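Local coordinates for AlyQ (Persicobacter sp. CCB-QB2, PDB 7D2A), which binds alginate-derived uronic acid sugars, including 4,5-unsaturated mannuronic acid, through a family 32 carbohydrate-binding module, at residues R68-P80 and T106-S119. Sequence-based numbering, arbitrary orientation.
Sequences RTSGFSISLGSDP and TTARYIRITGFGNS. With MAW (4-deoxy-alpha-L-erythro-hex-4-enopyranuronic acid), chain B.
The amide of Asn118 lies flat against the guanidinium of Arg68: the planes are 11° apart, and ND2 sits over the centre of the group, 3.3 Å from Arg68 CZ. This is a stack without a hydrogen bond, ND2 and NH2 both being donors, and ND2 donates instead to Asn121 OD1 and Trp123 O. Extended from CG to NE, the arginine meets the MAW carboxylate edge-on, NH1 donating to O6A at 2.8 Å (172°) and NH2 to O6B at 2.9 Å. A leucine in place of Arg68 would probably leave that carboxylate without this paired, charged grip and the Asn118 amide without its stacking partner. One residue further along each segment, Thr69 N donates to Ser119 OG at 3.0 Å and Ser119 N to Thr69 O. Reciprocal backbone N-H...O=C hydrogen bonds join Ser73 with Thr114 and Ser75 with Arg112, and a register shift between Ser70 and Phe72 marks a beta bulge. At the far end Gly77 O accepts from Tyr110 N (3.0 Å) and Arg109 N (3.1 Å), a classic bulge, and Pro80 CG stands 3.8 Å from the Tyr110 ring centroid in a CH-pi contact. Leu76 CB packs on Ala108 CB at 3.6 Å. Strands 70-77 and 110-118 run antiparallel (165°) inside the five-stranded sheet of an F5/8 type C beta-sandwich, whose uronic acid site combines loop residues (Arg68) with strand residues (Trp123, Ser125).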
ATOM      1  N   ARG A  68       0.352  13.749   9.441  1.00 12.80           N
ATOM      2  CA  ARG A  68      -0.099  12.685  10.342  1.00 12.57           C
ATOM      3  C   ARG A  68       0.681  11.409  10.026  1.00 13.39           C
ATOM      4  O   ARG A  68       1.188  11.275   8.898  1.00 12.87           O
ATOM      5  CB  ARG A  68      -1.608  12.495  10.199  1.00 14.14           C
ATOM      6  CG  ARG A  68      -2.005  11.738   8.942  1.00 13.50           C
ATOM      7  CD  ARG A  68      -3.477  11.902   8.649  1.00 14.39           C
ATOM      8  NE  ARG A  68      -3.974  10.854   7.760  1.00 13.57           N
ATOM      9  CZ  ARG A  68      -5.223  10.777   7.330  1.00 12.54           C
ATOM     10  NH1 ARG A  68      -6.134  11.718   7.647  1.00 14.90           N
ATOM     11  NH2 ARG A  68      -5.545   9.761   6.560  1.00 13.21           N
ATOM     12  N   THR A  69       0.727  10.520  10.996  1.00 12.71           N
ATOM     13  CA  THR A  69       1.379   9.206  10.854  1.00 13.06           C
ATOM     14  C   THR A  69       0.304   8.122  10.768  1.00 13.82           C
ATOM     15  O   THR A  69      -0.737   8.198  11.466  1.00 15.40           O
ATOM     16  CB  THR A  69       2.346   8.935  12.012  1.00 14.97           C
ATOM     17  OG1 THR A  69       1.628   9.035  13.252  1.00 14.86           O
ATOM     18  CG2 THR A  69       3.490   9.925  12.025  1.00 15.74           C
ATOM     19  N   SER A  70       0.509   7.140   9.918  1.00 13.42           N
ATOM     20  CA  SER A  70      -0.472   6.091   9.657  1.00 13.30           C
ATOM     21  C   SER A  70       0.202   4.735   9.880  1.00 13.63           C
ATOM     22  O   SER A  70       1.275   4.495   9.334  1.00 13.66           O
ATOM     23  CB  SER A  70      -1.085   6.275   8.242  1.00 15.47           C
ATOM     24  OG  SER A  70      -2.480   5.958   8.199  1.00 19.53           O
ATOM     25  N   GLY A  71      -0.413   3.879  10.684  1.00 12.76           N
ATOM     26  CA  GLY A  71       0.119   2.541  10.954  1.00 12.72           C
ATOM     27  C   GLY A  71      -0.313   1.539   9.906  1.00 11.26           C
ATOM     28  O   GLY A  71      -1.396   1.645   9.337  1.00 12.42           O
ATOM     29  N   PHE A  72       0.593   0.643   9.534  1.00 12.01           N
ATOM     30  CA  PHE A  72       0.316  -0.312   8.444  1.00 11.54           C
ATOM     31  C   PHE A  72       1.242  -1.520   8.530  1.00 11.29           C
ATOM     32  O   PHE A  72       2.203  -1.542   9.268  1.00 12.04           O
ATOM     33  CB  PHE A  72       0.472   0.374   7.079  1.00 11.77           C
ATOM     34  CG  PHE A  72       1.895   0.678   6.735  1.00 12.04           C
ATOM     35  CD1 PHE A  72       2.523   1.824   7.201  1.00 11.28           C
ATOM     36  CD2 PHE A  72       2.631  -0.205   5.955  1.00 11.80           C
ATOM     37  CE1 PHE A  72       3.852   2.094   6.899  1.00 12.82           C
ATOM     38  CE2 PHE A  72       3.963   0.042   5.693  1.00 12.56           C
ATOM     39  CZ  PHE A  72       4.583   1.168   6.182  1.00 12.39           C
ATOM     40  N   SER A  73       0.895  -2.538   7.780  1.00 11.78           N
ATOM     41  CA  SER A  73       1.737  -3.710   7.559  1.00 12.08           C
ATOM     42  C   SER A  73       1.588  -4.077   6.090  1.00 12.36           C
ATOM     43  O   SER A  73       0.549  -3.770   5.458  1.00 13.29           O
ATOM     44  CB  SER A  73       1.451  -4.805   8.516  1.00 14.86           C
ATOM     45  OG  SER A  73       0.183  -5.314   8.317  1.00 18.68           O
ATOM     46  N   ILE A  74       2.609  -4.731   5.569  1.00 10.92           N
ATOM     47  CA  ILE A  74       2.634  -5.233   4.182  1.00 10.91           C
ATOM     48  C   ILE A  74       2.718  -6.751   4.247  1.00 11.69           C
ATOM     49  O   ILE A  74       3.638  -7.269   4.945  1.00 10.80           O
ATOM     50  CB  ILE A  74       3.807  -4.613   3.406  1.00 10.83           C
ATOM     51  CG1 ILE A  74       3.801  -3.076   3.478  1.00 10.48           C
ATOM     52  CG2 ILE A  74       3.845  -5.133   1.976  1.00 12.37           C
ATOM     53  CD1 ILE A  74       5.010  -2.427   2.856  1.00 11.72           C
ATOM     54  N   SER A  75       1.889  -7.405   3.491  1.00 11.53           N
ATOM     55  CA  SER A  75       1.918  -8.881   3.364  1.00 11.79           C
ATOM     56  C   SER A  75       1.938  -9.236   1.901  1.00 12.19           C
ATOM     57  O   SER A  75       1.452  -8.471   1.044  1.00 12.89           O
ATOM     58  CB  SER A  75       0.793  -9.543   4.114  1.00 14.08           C
ATOM     59  OG  SER A  75      -0.509  -9.160   3.657  1.00 14.43           O
ATOM     60  N   LEU A  76       2.548 -10.348   1.564  1.00 11.90           N
ATOM     61  CA  LEU A  76       2.592 -10.720   0.143  1.00 13.28           C
ATOM     62  C   LEU A  76       2.573 -12.231  -0.043  1.00 13.73           C
ATOM     63  O   LEU A  76       2.653 -13.023   0.914  1.00 14.58           O
ATOM     64  CB  LEU A  76       3.789 -10.048  -0.526  1.00 14.26           C
ATOM     65  CG  LEU A  76       5.145 -10.187   0.162  1.00 14.22           C
ATOM     66  CD1 LEU A  76       5.548 -11.633   0.277  1.00 15.39           C
ATOM     67  CD2 LEU A  76       6.217  -9.384  -0.596  1.00 15.85           C
ATOM     68  N   GLY A  77       2.451 -12.617  -1.290  1.00 13.57           N
ATOM     69  CA  GLY A  77       2.522 -14.046  -1.617  1.00 15.87           C
ATOM     70  C   GLY A  77       1.742 -14.344  -2.871  1.00 18.05           C
ATOM     71  O   GLY A  77       1.487 -13.434  -3.644  1.00 16.04           O
ATOM     72  N   SER A  78       1.457 -15.613  -3.097  1.00 17.41           N
ATOM     73  CA  SER A  78       0.713 -16.098  -4.288  1.00 21.95           C
ATOM     74  C   SER A  78      -0.792 -16.242  -3.975  1.00 21.88           C
ATOM     75  O   SER A  78      -1.555 -16.197  -4.904  1.00 27.45           O
ATOM     76  CB  SER A  78       1.333 -17.398  -4.704  1.00 26.35           C
ATOM     77  OG  SER A  78       0.990 -18.374  -3.732  1.00 30.88           O
ATOM     78  N   ASP A  79      -1.205 -16.446  -2.708  1.00 26.21           N
ATOM     79  CA  ASP A  79      -2.622 -16.688  -2.307  1.00 27.29           C
ATOM     80  C   ASP A  79      -3.091 -15.536  -1.432  1.00 26.18           C
ATOM     81  O   ASP A  79      -2.727 -15.492  -0.262  1.00 27.78           O
ATOM     82  CB  ASP A  79      -2.821 -18.031  -1.572  1.00 30.73           C
ATOM     83  CG  ASP A  79      -4.280 -18.380  -1.242  1.00 37.24           C
ATOM     84  OD1 ASP A  79      -5.166 -17.542  -1.530  1.00 34.65           O
ATOM     85  OD2 ASP A  79      -4.540 -19.510  -0.686  1.00 34.22           O
ATOM     86  N   PRO A  80      -4.011 -14.671  -1.927  1.00 26.26           N
ATOM     87  CA  PRO A  80      -4.599 -13.597  -1.124  1.00 24.18           C
ATOM     88  C   PRO A  80      -5.106 -14.030   0.263  1.00 25.50           C
ATOM     89  O   PRO A  80      -5.039 -13.228   1.194  1.00 26.26           O
ATOM     90  CB  PRO A  80      -5.760 -13.092  -2.008  1.00 24.24           C
ATOM     91  CG  PRO A  80      -5.322 -13.425  -3.425  1.00 24.29           C
ATOM     92  CD  PRO A  80      -4.527 -14.702  -3.300  1.00 25.25           C
ATOM     93  N   THR A 106      11.730 -11.305  -1.976  1.00 13.17           N
ATOM     94  CA  THR A 106      10.951 -12.556  -1.991  1.00 13.51           C
ATOM     95  C   THR A 106      10.013 -12.550  -3.204  1.00 15.23           C
ATOM     96  O   THR A 106       9.931 -11.546  -3.863  1.00 17.88           O
ATOM     97  CB  THR A 106      10.208 -12.699  -0.663  1.00 15.03           C
ATOM     98  OG1 THR A 106       9.700 -14.040  -0.644  1.00 17.28           O
ATOM     99  CG2 THR A 106       9.151 -11.630  -0.476  1.00 17.01           C
ATOM    100  N   THR A 107       9.306 -13.611  -3.438  1.00 14.28           N
ATOM    101  CA  THR A 107       8.496 -13.755  -4.662  1.00 15.17           C
ATOM    102  C   THR A 107       7.074 -13.438  -4.268  1.00 16.21           C
ATOM    103  O   THR A 107       6.617 -13.912  -3.202  1.00 18.40           O
ATOM    104  CB  THR A 107       8.637 -15.152  -5.281  1.00 18.02           C
ATOM    105  OG1 THR A 107       9.998 -15.211  -5.677  1.00 18.22           O
ATOM    106  CG2 THR A 107       7.730 -15.345  -6.467  1.00 19.83           C
ATOM    107  N   ALA A 108       6.326 -12.734  -5.105  1.00 13.93           N
ATOM    108  CA  ALA A 108       4.916 -12.417  -4.811  1.00 13.60           C
ATOM    109  C   ALA A 108       4.215 -12.052  -6.110  1.00 13.31           C
ATOM    110  O   ALA A 108       4.810 -11.351  -6.948  1.00 13.86           O
ATOM    111  CB  ALA A 108       4.734 -11.280  -3.821  1.00 13.80           C
ATOM    112  N   ARG A 109       2.981 -12.482  -6.226  1.00 13.04           N
ATOM    113  CA  ARG A 109       2.038 -11.937  -7.221  1.00 12.59           C
ATOM    114  C   ARG A 109       1.222 -10.847  -6.541  1.00 13.01           C
ATOM    115  O   ARG A 109       0.890  -9.855  -7.222  1.00 13.61           O
ATOM    116  CB  ARG A 109       1.140 -13.029  -7.808  1.00 13.82           C
ATOM    117  CG  ARG A 109      -0.007 -12.441  -8.611  1.00 15.18           C
ATOM    118  CD  ARG A 109      -0.806 -13.462  -9.379  1.00 16.95           C
ATOM    119  NE  ARG A 109      -1.906 -12.788 -10.044  1.00 17.90           N
ATOM    120  CZ  ARG A 109      -2.759 -13.365 -10.882  1.00 21.33           C
ATOM    121  NH1 ARG A 109      -2.660 -14.655 -11.171  1.00 21.67           N
ATOM    122  NH2 ARG A 109      -3.756 -12.651 -11.373  1.00 19.68           N
ATOM    123  N   TYR A 110       0.855 -11.028  -5.258  1.00 12.21           N
ATOM    124  CA  TYR A 110      -0.068 -10.107  -4.545  1.00 12.12           C
ATOM    125  C   TYR A 110       0.699  -9.432  -3.422  1.00 11.66           C
ATOM    126  O   TYR A 110       1.446 -10.107  -2.649  1.00 12.41           O
ATOM    127  CB  TYR A 110      -1.273 -10.866  -3.986  1.00 13.59           C
ATOM    128  CG  TYR A 110      -2.142 -11.486  -5.039  1.00 13.78           C
ATOM    129  CD1 TYR A 110      -3.112 -10.772  -5.709  1.00 13.64           C
ATOM    130  CD2 TYR A 110      -1.972 -12.812  -5.400  1.00 16.18           C
ATOM    131  CE1 TYR A 110      -3.857 -11.322  -6.730  1.00 16.82           C
ATOM    132  CE2 TYR A 110      -2.743 -13.402  -6.385  1.00 17.36           C
ATOM    133  CZ  TYR A 110      -3.711 -12.666  -7.035  1.00 17.82           C
ATOM    134  OH  TYR A 110      -4.482 -13.230  -8.015  1.00 20.90           O
ATOM    135  N   ILE A 111       0.468  -8.130  -3.282  1.00 10.65           N
ATOM    136  CA  ILE A 111       0.988  -7.276  -2.198  1.00 10.96           C
ATOM    137  C   ILE A 111      -0.199  -6.603  -1.552  1.00 11.15           C
ATOM    138  O   ILE A 111      -0.976  -5.959  -2.268  1.00 11.91           O
ATOM    139  CB  ILE A 111       1.981  -6.235  -2.733  1.00 12.16           C
ATOM    140  CG1 ILE A 111       3.267  -6.839  -3.298  1.00 13.40           C
ATOM    141  CG2 ILE A 111       2.302  -5.275  -1.608  1.00 13.15           C
ATOM    142  CD1 ILE A 111       3.220  -7.522  -4.603  1.00 14.97           C
ATOM    143  N   ARG A 112      -0.363  -6.816  -0.256  1.00 10.71           N
ATOM    144  CA  ARG A 112      -1.483  -6.230   0.484  1.00 11.04           C
ATOM    145  C   ARG A 112      -0.946  -5.250   1.506  1.00 10.64           C
ATOM    146  O   ARG A 112      -0.077  -5.623   2.320  1.00 11.50           O
ATOM    147  CB  ARG A 112      -2.276  -7.340   1.178  1.00  9.53           C
ATOM    148  CG  ARG A 112      -3.420  -6.836   2.049  1.00 11.39           C
ATOM    149  CD  ARG A 112      -4.251  -8.009   2.505  1.00 11.93           C
ATOM    150  NE  ARG A 112      -5.032  -8.562   1.440  1.00 13.86           N
ATOM    151  CZ  ARG A 112      -5.852  -9.608   1.558  1.00 16.07           C
ATOM    152  NH1 ARG A 112      -5.958 -10.229   2.722  1.00 19.07           N
ATOM    153  NH2 ARG A 112      -6.525 -10.036   0.495  1.00 17.95           N
ATOM    154  N   ILE A 113      -1.502  -4.037   1.564  1.00 10.57           N
ATOM    155  CA  ILE A 113      -1.247  -3.073   2.636  1.00  9.91           C
ATOM    156  C   ILE A 113      -2.441  -3.081   3.565  1.00 11.34           C
ATOM    157  O   ILE A 113      -3.520  -2.806   3.099  1.00 11.47           O
ATOM    158  CB  ILE A 113      -0.956  -1.653   2.105  1.00 10.88           C
ATOM    159  CG1 ILE A 113       0.268  -1.676   1.192  1.00 11.71           C
ATOM    160  CG2 ILE A 113      -0.849  -0.712   3.266  1.00 11.42           C
ATOM    161  CD1 ILE A 113       0.559  -0.350   0.545  1.00 12.50           C
ATOM    162  N   THR A 114      -2.206  -3.393   4.829  1.00 11.97           N
ATOM    163  CA  THR A 114      -3.240  -3.356   5.879  1.00 11.97           C
ATOM    164  C   THR A 114      -2.998  -2.104   6.696  1.00 13.23           C
ATOM    165  O   THR A 114      -1.879  -1.858   7.112  1.00 12.55           O
ATOM    166  CB  THR A 114      -3.241  -4.627   6.742  1.00 11.84           C
ATOM    167  OG1 THR A 114      -3.445  -5.773   5.925  1.00 12.82           O
ATOM    168  CG2 THR A 114      -4.316  -4.527   7.791  1.00 13.01           C
ATOM    169  N   GLY A 115      -4.044  -1.280   6.865  1.00 12.00           N
ATOM    170  CA  GLY A 115      -3.929  -0.050   7.640  1.00 11.49           C
ATOM    171  C   GLY A 115      -4.547  -0.152   9.008  1.00 11.77           C
ATOM    172  O   GLY A 115      -5.588  -0.883   9.132  1.00 13.73           O
ATOM    173  N   PHE A 116      -3.969   0.595   9.952  1.00 13.68           N
ATOM    174  CA  PHE A 116      -4.381   0.574  11.385  1.00 14.21           C
ATOM    175  C   PHE A 116      -4.845   1.946  11.816  1.00 14.84           C
ATOM    176  O   PHE A 116      -4.766   2.268  13.012  1.00 16.64           O
ATOM    177  CB  PHE A 116      -3.273  -0.008  12.255  1.00 14.54           C
ATOM    178  CG  PHE A 116      -2.917  -1.391  11.800  1.00 15.71           C
ATOM    179  CD1 PHE A 116      -3.844  -2.403  11.907  1.00 16.87           C
ATOM    180  CD2 PHE A 116      -1.692  -1.663  11.222  1.00 16.85           C
ATOM    181  CE1 PHE A 116      -3.556  -3.678  11.446  1.00 17.78           C
ATOM    182  CE2 PHE A 116      -1.403  -2.936  10.761  1.00 17.84           C
ATOM    183  CZ  PHE A 116      -2.345  -3.944  10.870  1.00 18.14           C
ATOM    184  N   GLY A 117      -5.325   2.763  10.886  1.00 13.59           N
ATOM    185  CA  GLY A 117      -5.674   4.160  11.163  1.00 15.58           C
ATOM    186  C   GLY A 117      -4.453   5.009  11.374  1.00 16.70           C
ATOM    187  O   GLY A 117      -3.313   4.537  11.172  1.00 14.87           O
ATOM    188  N   ASN A 118      -4.647   6.230  11.838  1.00 14.89           N
ATOM    189  CA  ASN A 118      -3.573   7.224  11.815  1.00 14.61           C
ATOM    190  C   ASN A 118      -3.672   8.074  13.082  1.00 15.20           C
ATOM    191  O   ASN A 118      -4.594   7.851  13.901  1.00 16.09           O
ATOM    192  CB  ASN A 118      -3.670   8.035  10.529  1.00 12.90           C
ATOM    193  CG  ASN A 118      -4.929   8.888  10.430  1.00 14.10           C
ATOM    194  OD1 ASN A 118      -5.017   9.921  11.087  1.00 15.07           O
ATOM    195  ND2 ASN A 118      -5.887   8.524   9.589  1.00 14.84           N
ATOM    196  N   SER A 119      -2.784   9.025  13.199  1.00 16.33           N
ATOM    197  CA  SER A 119      -2.585   9.789  14.457  1.00 16.65           C
ATOM    198  C   SER A 119      -3.691  10.839  14.588  1.00 20.09           C
ATOM    199  O   SER A 119      -3.807  11.412  15.720  1.00 19.97           O
ATOM    200  CB  SER A 119      -1.206  10.376  14.450  1.00 16.31           C
ATOM    201  OG  SER A 119      -1.033  11.184  13.308  1.00 16.72           O
TER
HETATM  202  C1  MAW B   2     -12.662  11.417   5.899  1.00 19.57           C
HETATM  203  C2  MAW B   2     -13.010  11.340   4.466  1.00 17.55           C
HETATM  204  O2  MAW B   2     -12.637  12.526   3.708  1.00 20.91           O
HETATM  205  C3  MAW B   2     -12.282  10.086   3.911  1.00 18.42           C
HETATM  206  O3  MAW B   2     -12.275  10.081   2.496  1.00 16.27           O
HETATM  207  C4  MAW B   2     -10.845  10.058   4.457  1.00 19.10           C
HETATM  208  C5  MAW B   2     -10.407  10.873   5.386  1.00 18.02           C
HETATM  209  O5  MAW B   2     -11.293  11.838   6.016  1.00 19.81           O
HETATM  210  C6  MAW B   2      -9.077  10.869   5.921  1.00 17.16           C
HETATM  211  O6A MAW B   2      -8.824  11.686   6.863  1.00 16.45           O
HETATM  212  O6B MAW B   2      -8.187  10.035   5.506  1.00 14.68           O
HETATM  213  O   HOH W   1      -1.008  -6.603   5.056  1.00 15.65           O
HETATM  214  O   HOH W   2      -8.354 -12.216   0.963  1.00 40.36           O
HETATM  215  O   HOH W   3      -7.527 -12.811   3.117  1.00 43.16           O